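Local atomic coordinates of SCO1 protein homolog (Bacillus subtilis, PDB entry 1XZO), a protein that is needed to insert copper into the active site of cytochrome c oxidase and may act in copper homeostasis or redox signalling. Residues Glu14-Gln19 / Ile73-Asp78; Lys24-Glu29 / Asp102-Tyr107; Asp78-Lys83 / Val124-Gly129. One frame throughout, in Å; residues are numbered along the deposited sequence.

Contacts 1 and 2 are both buried and share a plan: each strand of the two-stranded antiparallel sheet 17-19/25-27 lays apolar side chains against one side of the six-stranded central sheet, contact 1 on strand 71-76 and contact 2 on its outermost neighbour 101-104. Their centres lie 5 Å apart, but contact 1 joins aromatic rings, whereas contact 2 is aliphatic with one carboxylate at its margin. Contact 3, only partly buried, lies where the loop after strand 71-76 meets the loop after helix 109-120. Asp-78, which ends the second segment of contact 1, is central only in contact 3, where proline packing, a calcium ion and a long salt bridge replace ring packing.

Contact 1 of 3, residues Glu14-Gln19 / Ile73-Asp78; sequences EPFTFQ and ISFSVD. With CD (cadmium ion), chain D; CA (calcium ion), chain L; CA (calcium ion), chain G.
Phe-16 and Phe-18 on one side and Phe-75 on the other form an aromatic cluster that joins segment 14-19 to strand 71-76. Phe-16 meets Phe-75 as a T-shaped (edge-to-face) pair, Phe-75 turning its CE2-CZ rim onto one face of the Phe-16 ring. The centroids are 5.7 Å apart and the planes lie at 77°, with Phe-16 CZ 4.2 Å from Phe-75 CZ. Phe-16 reaches this place with CG between its backbone N and carbonyl carbon (chi1 70°), a crowded position. Thr-17, where strand 17-19 begins, takes no part in the ring cluster. Phe-18 points back inward and touches with the CD1-CE1 side of its ring, CE1 lying 3.8 Å from Phe-75 CE2. These two rings meet rim to rim, nearly perpendicular at 87°, neither lying over the other's face. Phe-16 CD2 meanwhile sits over one face of Phe-18, near the rim. Phe-115 of helix 109-120 joins all three rings, and Phe-40 meets Phe-75 from strand 36-41, which extends the cluster into the core. Packing of a short antiparallel hairpin, strands 17-19 and 25-27, against the central beta-sheet in this way builds part of the apolar core of the thioredoxin-like fold of this Sco protein.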
loop_
_atom_site.group_PDB
_atom_site.type_symbol
_atom_site.label_atom_id
_atom_site.label_comp_id
_atom_site.label_asym_id
_atom_site.label_seq_id
_atom_site.Cartn_x
_atom_site.Cartn_y
_atom_site.Cartn_z
ATOM N N GLU A 14 2.584 -11.817 6.139
ATOM C CA GLU A 14 3.331 -13.031 5.695
ATOM C C GLU A 14 4.628 -12.614 5.019
ATOM O O GLU A 14 4.726 -11.538 4.407
ATOM C CB GLU A 14 2.460 -13.800 4.778
ATOM C CG GLU A 14 1.255 -14.407 5.440
ATOM C CD GLU A 14 1.609 -15.632 6.248
ATOM O OE1 GLU A 14 2.216 -16.557 5.631
ATOM O OE2 GLU A 14 1.300 -15.611 7.467
ATOM N N PRO A 15 5.661 -13.473 5.102
ATOM C CA PRO A 15 6.882 -13.289 4.289
ATOM C C PRO A 15 6.546 -13.202 2.825
ATOM O O PRO A 15 5.613 -13.843 2.268
ATOM C CB PRO A 15 7.761 -14.499 4.710
ATOM C CG PRO A 15 6.815 -15.454 5.226
ATOM C CD PRO A 15 5.652 -14.750 5.845
ATOM N N PHE A 16 7.227 -12.282 2.129
ATOM C CA PHE A 16 7.076 -12.102 0.722
ATOM C C PHE A 16 8.309 -11.443 0.143
ATOM O O PHE A 16 9.058 -10.731 0.864
ATOM C CB PHE A 16 5.865 -11.196 0.346
ATOM C CG PHE A 16 6.030 -9.730 0.697
ATOM C CD1 PHE A 16 5.588 -9.289 1.931
ATOM C CD2 PHE A 16 6.536 -8.794 -0.219
ATOM C CE1 PHE A 16 5.735 -7.957 2.298
ATOM C CE2 PHE A 16 6.685 -7.466 0.127
ATOM C CZ PHE A 16 6.255 -7.018 1.391
ATOM N N THR A 17 8.480 -11.763 -1.107
ATOM C CA THR A 17 9.436 -11.084 -2.046
ATOM C C THR A 17 8.810 -10.923 -3.364
ATOM O O THR A 17 8.449 -11.861 -4.076
ATOM C CB THR A 17 10.853 -11.791 -2.223
ATOM O OG1 THR A 17 11.535 -11.904 -1.021
ATOM C CG2 THR A 17 11.709 -10.901 -3.087
ATOM N N PHE A 18 8.498 -9.648 -3.725
ATOM C CA PHE A 18 7.846 -9.290 -4.910
ATOM C C PHE A 18 8.864 -8.384 -5.674
ATOM O O PHE A 18 9.903 -8.056 -5.097
ATOM C CB PHE A 18 6.599 -8.485 -4.485
ATOM C CG PHE A 18 5.548 -9.335 -3.796
ATOM C CD1 PHE A 18 4.533 -8.739 -3.030
ATOM C CD2 PHE A 18 5.521 -10.741 -3.975
ATOM C CE1 PHE A 18 3.555 -9.493 -2.463
ATOM C CE2 PHE A 18 4.488 -11.535 -3.403
ATOM C CZ PHE A 18 3.451 -10.920 -2.710
ATOM N N GLN A 19 8.507 -7.940 -6.849
ATOM C CA GLN A 19 9.361 -7.021 -7.642
ATOM C C GLN A 19 8.695 -5.667 -7.782
ATOM O O GLN A 19 7.481 -5.606 -8.057
ATOM C CB GLN A 19 9.672 -7.581 -9.019
ATOM C CG GLN A 19 10.602 -8.812 -8.944
ATOM C CD GLN A 19 10.484 -9.712 -10.219
ATOM O OE1 GLN A 19 9.440 -9.705 -10.914
ATOM N NE2 GLN A 19 11.515 -10.495 -10.494
ATOM N N ILE A 73 3.904 1.132 0.145
ATOM C CA ILE A 73 3.865 -0.065 -0.756
ATOM C C ILE A 73 2.530 -0.150 -1.373
ATOM O O ILE A 73 1.500 -0.248 -0.636
ATOM C CB ILE A 73 4.216 -1.388 0.046
ATOM C CG1 ILE A 73 5.527 -1.255 0.807
ATOM C CG2 ILE A 73 4.072 -2.576 -0.886
ATOM N N SER A 74 2.471 -0.205 -2.686
ATOM C CA SER A 74 1.278 -0.498 -3.411
ATOM C C SER A 74 1.367 -1.890 -4.059
ATOM O O SER A 74 2.140 -2.054 -4.993
ATOM C CB SER A 74 0.919 0.472 -4.546
ATOM O OG SER A 74 0.610 1.700 -3.926
ATOM N N PHE A 75 0.524 -2.774 -3.598
ATOM C CA PHE A 75 0.454 -4.114 -4.285
ATOM C C PHE A 75 -0.519 -4.156 -5.422
ATOM O O PHE A 75 -1.728 -3.899 -5.285
ATOM C CB PHE A 75 0.061 -5.259 -3.277
ATOM C CG PHE A 75 0.855 -5.322 -2.102
ATOM C CD1 PHE A 75 0.454 -4.749 -0.940
ATOM C CD2 PHE A 75 2.049 -6.049 -2.053
ATOM C CE1 PHE A 75 1.244 -4.823 0.229
ATOM C CE2 PHE A 75 2.814 -6.154 -0.922
ATOM C CZ PHE A 75 2.505 -5.615 0.224
ATOM N N SER A 76 -0.085 -4.637 -6.567
ATOM C CA SER A 76 -0.957 -4.872 -7.705
ATOM C C SER A 76 -1.922 -6.031 -7.426
ATOM O O SER A 76 -1.471 -7.085 -6.966
ATOM C CB SER A 76 -0.200 -5.313 -8.954
ATOM O OG SER A 76 -1.148 -5.562 -9.988
ATOM N N VAL A 77 -3.188 -5.880 -7.782
ATOM C CA VAL A 77 -4.184 -6.943 -7.670
ATOM C C VAL A 77 -4.558 -7.469 -9.057
ATOM O O VAL A 77 -5.453 -8.267 -9.191
ATOM C CB VAL A 77 -5.409 -6.599 -6.801
ATOM C CG1 VAL A 77 -4.903 -6.233 -5.422
ATOM C CG2 VAL A 77 -6.231 -5.431 -7.457
ATOM N N ASP A 78 -3.854 -7.059 -10.126
ATOM C CA ASP A 78 -4.010 -7.673 -11.389
ATOM C C ASP A 78 -2.636 -7.918 -12.013
ATOM O O ASP A 78 -2.237 -7.279 -12.962
ATOM C CB ASP A 78 -4.847 -6.710 -12.251
ATOM C CG ASP A 78 -5.248 -7.264 -13.539
ATOM O OD1 ASP A 78 -5.291 -8.469 -13.834
ATOM O OD2 ASP A 78 -5.635 -6.468 -14.444
HETATM CD CD CD D . 2.578 -17.774 7.671
HETATM CA CA CA L . -6.461 -7.800 -15.874
HETATM CA CA CA G . 8.299 -14.015 -4.883
HETATM O O HOH W 1 10.531 -13.147 -6.046
HETATM O O HOH W 2 6.668 -16.128 -4.110
HETATM O O HOH W 3 6.067 -13.777 -5.651
HETATM O O HOH W 4 -8.835 -8.397 -15.179
HETATM O O HOH W 5 -5.086 -9.555 -16.865
#

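Contact 2 of 3, residues Lys24-Glu29 / Asp102-Tyr107; sequences KNVSLE and DFLTGY. With CA (calcium ion), chain H; CA (calcium ion), chain J.
Asp-102 and Leu-104, two residues apart on strand 101-104, both direct their side chains at Val-26 of segment 24-29. Asp-102 makes the lighter touch: its OD2 comes to 4.1 Å from Val-26 CG2, a marginal van der Waals approach in which the two side chains are inclined to each other. The polar business of this carboxylate lies elsewhere. OD2 accepts a hydrogen bond from Asn-20 ND2, in the turn between the two hairpin strands, and OD1 forms a salt bridge with Arg-71, so both oxygens are satisfied where they border the apolar patch. Strand 101-104 is an outermost strand of the mixed central sheet of this thioredoxin-like fold, and the hairpin made by strands 17-19 and 25-27 packs over it, Val-26 being tied by backbone hydrogen bonds to Phe-18. Of the two residues of 102-107 that touch Val-26, Leu-104 makes the larger contact. Its CG stands anti to the carbonyl carbon (chi1 -64°), and the branch then ends with CD2 directed at the valine, 3.7 Å from Val-26 CB. That methyl also lies 3.9 Å from Val-26 CG2 and 4.1 Å from Val-26 CG1, so it sits against the fork of the valine, while Leu-104 CD1 brushes Val-26 CG1 alone at 4.2 Å. The two side chains cross at about a right angle. Leu-104 also touches Ile-73 and Phe-75 of the neighbouring strand, as well as Phe-18.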
loop_
_atom_site.group_PDB
_atom_site.type_symbol
_atom_site.label_atom_id
_atom_site.label_comp_id
_atom_site.label_asym_id
_atom_site.label_seq_id
_atom_site.Cartn_x
_atom_site.Cartn_y
_atom_site.Cartn_z
ATOM N N LYS A 24 13.238 -4.519 -9.218
ATOM C CA LYS A 24 14.043 -4.777 -8.048
ATOM C C LYS A 24 13.234 -5.593 -6.981
ATOM O O LYS A 24 12.004 -5.349 -6.816
ATOM C CB LYS A 24 14.497 -3.465 -7.402
ATOM C CG LYS A 24 15.399 -2.663 -8.277
ATOM C CD LYS A 24 16.364 -1.838 -7.457
ATOM N NZ LYS A 24 18.789 -1.969 -9.197
ATOM N N ASN A 25 13.894 -6.544 -6.310
ATOM C CA ASN A 25 13.244 -7.241 -5.210
ATOM C C ASN A 25 12.936 -6.328 -3.994
ATOM O O ASN A 25 13.799 -5.629 -3.436
ATOM C CB ASN A 25 14.025 -8.474 -4.738
ATOM C CG ASN A 25 13.997 -9.617 -5.723
ATOM O OD1 ASN A 25 13.262 -9.641 -6.718
ATOM N ND2 ASN A 25 14.821 -10.577 -5.439
ATOM N N VAL A 26 11.706 -6.516 -3.484
ATOM C CA VAL A 26 11.225 -5.942 -2.241
ATOM C C VAL A 26 10.565 -7.022 -1.380
ATOM O O VAL A 26 9.730 -7.720 -1.849
ATOM C CB VAL A 26 10.213 -4.789 -2.581
ATOM C CG1 VAL A 26 9.614 -4.181 -1.312
ATOM C CG2 VAL A 26 10.969 -3.732 -3.406
ATOM N N SER A 27 11.044 -7.142 -0.181
ATOM C CA SER A 27 10.626 -8.200 0.741
ATOM C C SER A 27 10.093 -7.626 2.078
ATOM O O SER A 27 10.587 -6.610 2.589
ATOM C CB SER A 27 11.803 -9.170 0.972
ATOM O OG SER A 27 12.774 -8.514 1.733
ATOM N N LEU A 28 9.286 -8.427 2.783
ATOM C CA LEU A 28 8.999 -8.117 4.165
ATOM C C LEU A 28 10.234 -7.903 4.996
ATOM O O LEU A 28 10.325 -6.992 5.789
ATOM C CB LEU A 28 8.054 -9.142 4.791
ATOM C CG LEU A 28 7.714 -8.977 6.247
ATOM C CD1 LEU A 28 8.797 -8.893 7.100
ATOM C CD2 LEU A 28 6.828 -7.649 6.389
ATOM N N GLU A 29 11.270 -8.747 4.811
ATOM C CA GLU A 29 12.449 -8.636 5.569
ATOM C C GLU A 29 13.138 -7.292 5.328
ATOM O O GLU A 29 13.712 -6.721 6.217
ATOM C CB GLU A 29 13.386 -9.821 5.230
ATOM C CG GLU A 29 14.554 -9.911 6.159
ATOM C CD GLU A 29 15.513 -11.009 5.754
ATOM O OE1 GLU A 29 15.272 -11.742 4.776
ATOM O OE2 GLU A 29 16.530 -11.061 6.413
ATOM N N ASP A 102 7.195 2.008 -3.379
ATOM C CA ASP A 102 7.267 0.952 -4.405
ATOM C C ASP A 102 5.937 0.375 -4.819
ATOM O O ASP A 102 5.051 0.107 -3.961
ATOM C CB ASP A 102 8.137 -0.214 -3.824
ATOM C CG ASP A 102 9.552 0.219 -3.559
ATOM O OD1 ASP A 102 9.824 0.650 -2.429
ATOM O OD2 ASP A 102 10.445 0.241 -4.476
ATOM N N PHE A 103 5.759 0.213 -6.112
ATOM C CA PHE A 103 4.662 -0.463 -6.678
ATOM C C PHE A 103 5.110 -1.868 -7.016
ATOM O O PHE A 103 6.075 -2.001 -7.714
ATOM C CB PHE A 103 4.130 0.132 -7.946
ATOM C CG PHE A 103 3.440 1.517 -7.685
ATOM C CD1 PHE A 103 4.191 2.601 -7.296
ATOM C CD2 PHE A 103 2.081 1.642 -7.799
ATOM C CE1 PHE A 103 3.561 3.831 -7.042
ATOM C CE2 PHE A 103 1.439 2.901 -7.526
ATOM C CZ PHE A 103 2.164 3.969 -7.182
ATOM N N LEU A 104 4.379 -2.862 -6.529
ATOM C CA LEU A 104 4.885 -4.301 -6.576
ATOM C C LEU A 104 4.072 -5.177 -7.488
ATOM O O LEU A 104 2.860 -5.049 -7.667
ATOM C CB LEU A 104 4.863 -4.904 -5.178
ATOM C CG LEU A 104 5.758 -4.288 -4.115
ATOM C CD1 LEU A 104 5.834 -5.017 -2.832
ATOM C CD2 LEU A 104 7.221 -3.918 -4.581
ATOM N N THR A 105 4.745 -6.156 -8.133
ATOM C CA THR A 105 4.141 -7.199 -8.971
ATOM C C THR A 105 5.135 -8.386 -8.818
ATOM O O THR A 105 5.935 -8.431 -7.848
ATOM C CB THR A 105 3.853 -6.887 -10.506
ATOM O OG1 THR A 105 5.099 -6.282 -11.032
ATOM C CG2 THR A 105 2.852 -5.735 -10.650
ATOM N N GLY A 106 4.987 -9.309 -9.725
ATOM C CA GLY A 106 5.839 -10.485 -9.812
ATOM C C GLY A 106 5.322 -11.631 -8.971
ATOM O O GLY A 106 6.035 -12.152 -8.067
ATOM N N TYR A 107 4.104 -11.991 -9.332
ATOM C CA TYR A 107 3.300 -12.976 -8.621
ATOM C C TYR A 107 2.064 -13.294 -9.408
ATOM O O TYR A 107 1.609 -12.576 -10.273
ATOM C CB TYR A 107 3.042 -12.652 -7.171
ATOM C CG TYR A 107 2.499 -11.203 -6.935
ATOM C CD1 TYR A 107 1.223 -10.865 -7.310
ATOM C CD2 TYR A 107 3.315 -10.289 -6.405
ATOM C CE1 TYR A 107 0.707 -9.569 -7.096
ATOM C CE2 TYR A 107 2.866 -8.933 -6.254
ATOM C CZ TYR A 107 1.559 -8.626 -6.550
ATOM O OH TYR A 107 1.111 -7.332 -6.271
HETATM CA CA CA H . 17.117 -13.289 6.052
HETATM CA CA CA J . 8.444 -12.722 -7.049
HETATM O O HOH W 1 10.531 -13.147 -6.046
HETATM O O HOH W 6 17.694 -12.711 5.123
#

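Contact 3 of 3, residues Asp78-Lys83 / Val124-Gly129; sequences DPENDK and VKKPEG. With CA (calcium ion), chain L; CD (cadmium ion), chain E.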
loop_
_atom_site.group_PDB
_atom_site.type_symbol
_atom_site.label_atom_id
_atom_site.label_comp_id
_atom_site.label_asym_id
_atom_site.label_seq_id
_atom_site.Cartn_x
_atom_site.Cartn_y
_atom_site.Cartn_z
ATOM N N ASP A 78 -3.854 -7.059 -10.126
ATOM C CA ASP A 78 -4.010 -7.673 -11.389
ATOM C C ASP A 78 -2.636 -7.918 -12.013
ATOM O O ASP A 78 -2.237 -7.279 -12.962
ATOM C CB ASP A 78 -4.847 -6.710 -12.251
ATOM C CG ASP A 78 -5.248 -7.264 -13.539
ATOM O OD1 ASP A 78 -5.291 -8.469 -13.834
ATOM O OD2 ASP A 78 -5.635 -6.468 -14.444
ATOM N N PRO A 79 -1.839 -8.778 -11.344
ATOM C CA PRO A 79 -0.428 -8.989 -11.753
ATOM C C PRO A 79 -0.180 -9.538 -13.109
ATOM O O PRO A 79 0.933 -9.326 -13.590
ATOM C CB PRO A 79 0.119 -9.893 -10.641
ATOM C CG PRO A 79 -1.147 -10.645 -10.166
ATOM C CD PRO A 79 -2.159 -9.501 -10.092
ATOM N N GLU A 80 -1.159 -10.133 -13.759
ATOM C CA GLU A 80 -1.023 -10.612 -15.115
ATOM C C GLU A 80 -0.889 -9.456 -16.124
ATOM O O GLU A 80 -0.110 -9.545 -17.079
ATOM C CB GLU A 80 -2.199 -11.507 -15.462
ATOM C CG GLU A 80 -2.235 -12.033 -16.889
ATOM C CD GLU A 80 -3.459 -12.877 -17.188
ATOM O OE1 GLU A 80 -3.658 -13.224 -18.370
ATOM O OE2 GLU A 80 -4.206 -13.227 -16.245
ATOM N N ASN A 81 -1.648 -8.373 -15.889
ATOM C CA ASN A 81 -1.554 -7.156 -16.711
ATOM C C ASN A 81 -0.501 -6.174 -16.194
ATOM O O ASN A 81 0.232 -5.526 -16.978
ATOM C CB ASN A 81 -2.940 -6.490 -16.761
ATOM C CG ASN A 81 -2.900 -5.068 -17.323
ATOM O OD1 ASN A 81 -2.862 -4.074 -16.564
ATOM N ND2 ASN A 81 -2.911 -4.959 -18.639
ATOM N N ASP A 82 -0.416 -6.030 -14.880
ATOM C CA ASP A 82 0.490 -5.110 -14.260
ATOM C C ASP A 82 1.959 -5.530 -14.098
ATOM O O ASP A 82 2.432 -5.663 -12.987
ATOM C CB ASP A 82 -0.051 -4.668 -12.908
ATOM C CG ASP A 82 -1.456 -4.013 -13.007
ATOM O OD1 ASP A 82 -1.926 -3.737 -14.140
ATOM O OD2 ASP A 82 -2.174 -3.826 -12.004
ATOM N N LYS A 83 2.714 -5.498 -15.175
ATOM C CA LYS A 83 4.148 -5.705 -15.176
ATOM C C LYS A 83 4.842 -4.393 -14.805
ATOM O O LYS A 83 4.153 -3.323 -14.728
ATOM C CB LYS A 83 4.577 -6.232 -16.548
ATOM C CG LYS A 83 3.790 -7.420 -17.070
ATOM C CD LYS A 83 3.564 -8.463 -15.987
ATOM C CE LYS A 83 3.428 -9.888 -16.594
ATOM N NZ LYS A 83 2.730 -10.843 -15.670
ATOM N N VAL A 124 -9.109 -9.271 -2.007
ATOM C CA VAL A 124 -8.821 -8.641 -3.292
ATOM C C VAL A 124 -9.208 -9.492 -4.476
ATOM O O VAL A 124 -9.338 -10.736 -4.431
ATOM C CB VAL A 124 -7.361 -8.145 -3.357
ATOM C CG1 VAL A 124 -7.107 -7.251 -2.242
ATOM C CG2 VAL A 124 -6.407 -9.289 -3.339
ATOM N N LYS A 125 -9.483 -8.823 -5.564
ATOM C CA LYS A 125 -9.853 -9.522 -6.746
ATOM C C LYS A 125 -9.390 -8.762 -7.994
ATOM O O LYS A 125 -9.050 -7.600 -7.918
ATOM C CB LYS A 125 -11.354 -9.716 -6.748
ATOM C CG LYS A 125 -11.850 -10.426 -7.978
ATOM C CD LYS A 125 -11.353 -11.911 -8.035
ATOM C CE LYS A 125 -10.907 -12.375 -9.360
ATOM N NZ LYS A 125 -11.046 -13.853 -9.468
ATOM N N LYS A 126 -9.348 -9.447 -9.115
ATOM C CA LYS A 126 -9.046 -8.870 -10.424
ATOM C C LYS A 126 -10.130 -7.859 -10.756
ATOM O O LYS A 126 -11.250 -8.033 -10.340
ATOM C CB LYS A 126 -9.170 -9.974 -11.488
ATOM C CG LYS A 126 -7.939 -10.565 -11.993
ATOM C CD LYS A 126 -8.191 -12.008 -12.438
ATOM C CE LYS A 126 -8.544 -12.103 -13.890
ATOM N NZ LYS A 126 -7.327 -11.821 -14.723
ATOM N N PRO A 127 -9.826 -6.828 -11.528
ATOM C CA PRO A 127 -10.891 -5.987 -12.112
ATOM C C PRO A 127 -11.709 -6.702 -13.192
ATOM O O PRO A 127 -11.232 -7.661 -13.781
ATOM C CB PRO A 127 -10.128 -4.802 -12.722
ATOM C CG PRO A 127 -8.684 -5.238 -12.813
ATOM C CD PRO A 127 -8.471 -6.364 -11.860
ATOM N N GLU A 128 -12.939 -6.248 -13.447
ATOM C CA GLU A 128 -13.710 -6.732 -14.621
ATOM C C GLU A 128 -13.458 -5.790 -15.833
ATOM O O GLU A 128 -14.380 -5.414 -16.584
ATOM C CB GLU A 128 -15.206 -6.863 -14.291
ATOM C CG GLU A 128 -16.053 -7.602 -15.336
ATOM C CD GLU A 128 -15.966 -9.126 -15.259
ATOM O OE1 GLU A 128 -14.881 -9.684 -14.918
ATOM O OE2 GLU A 128 -16.997 -9.776 -15.573
ATOM N N GLY A 129 -12.183 -5.431 -16.010
ATOM C CA GLY A 129 -11.773 -4.388 -16.931
ATOM C C GLY A 129 -12.023 -2.991 -16.365
ATOM O O GLY A 129 -11.395 -2.028 -16.839
HETATM CA CA CA L . -6.461 -7.800 -15.874
HETATM CD CD CD E . -9.721 -14.085 -7.495
HETATM O O HOH W 4 -8.835 -8.397 -15.179
HETATM O O HOH W 7 -11.426 -15.463 -6.502
HETATM O O HOH W 5 -5.086 -9.555 -16.865
#
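Asp-78 and Pro-127 pack together by van der Waals contact where the two loops meet. The CD edge of the proline ring rests against the aspartate, Pro-127 CD lying 3.7 Å from Asp-78 CB. Pro-127 CG is likewise 3.7 Å from Asp-78 OD2. With CG anti to its backbone N (chi1 -173°), Asp-78 sends the carboxylate along the proline and out to a calcium ion. Metal coordination is the second kind of link: Asp-78 chelates the calcium through both oxygens, OD1 at 2.4 Å and OD2 at 2.1 Å, and two waters are its other modelled ligands. One of these waters also donates a hydrogen bond to Pro-127 O, at 2.9 Å, so the ion and its water bridge the two segments. In this thioredoxin-like Sco fold the loop after strand 71-76 thus meets the loop that follows helix 109-120, with the side chain of Pro-127 about 6 Å from that of Cys-45, which by similarity is a copper ligand. Charge provides the third link. Lys-126 bends at chi3 and chi4, curling its ammonium group toward Glu-80, whose extended chain forms a long salt bridge, Glu-80 OE2 to Lys-126 NZ 3.7 Å. The calcium on Asp-78 probably offsets much of that carboxylate's pull on the ammonium group. Lys-125 faces away from the first loop and instead binds a cadmium ion, a site shared with Glu-113. Within 78-83, Lys-83 NZ turns back to donate to Pro-79 O (3.1 Å), tilted 20° from the carbonyl plane, with a weak second bond to Glu-80 O. Asp-82 centres an inverse gamma turn, its carboxylate held by Thr-43 and Ser-76.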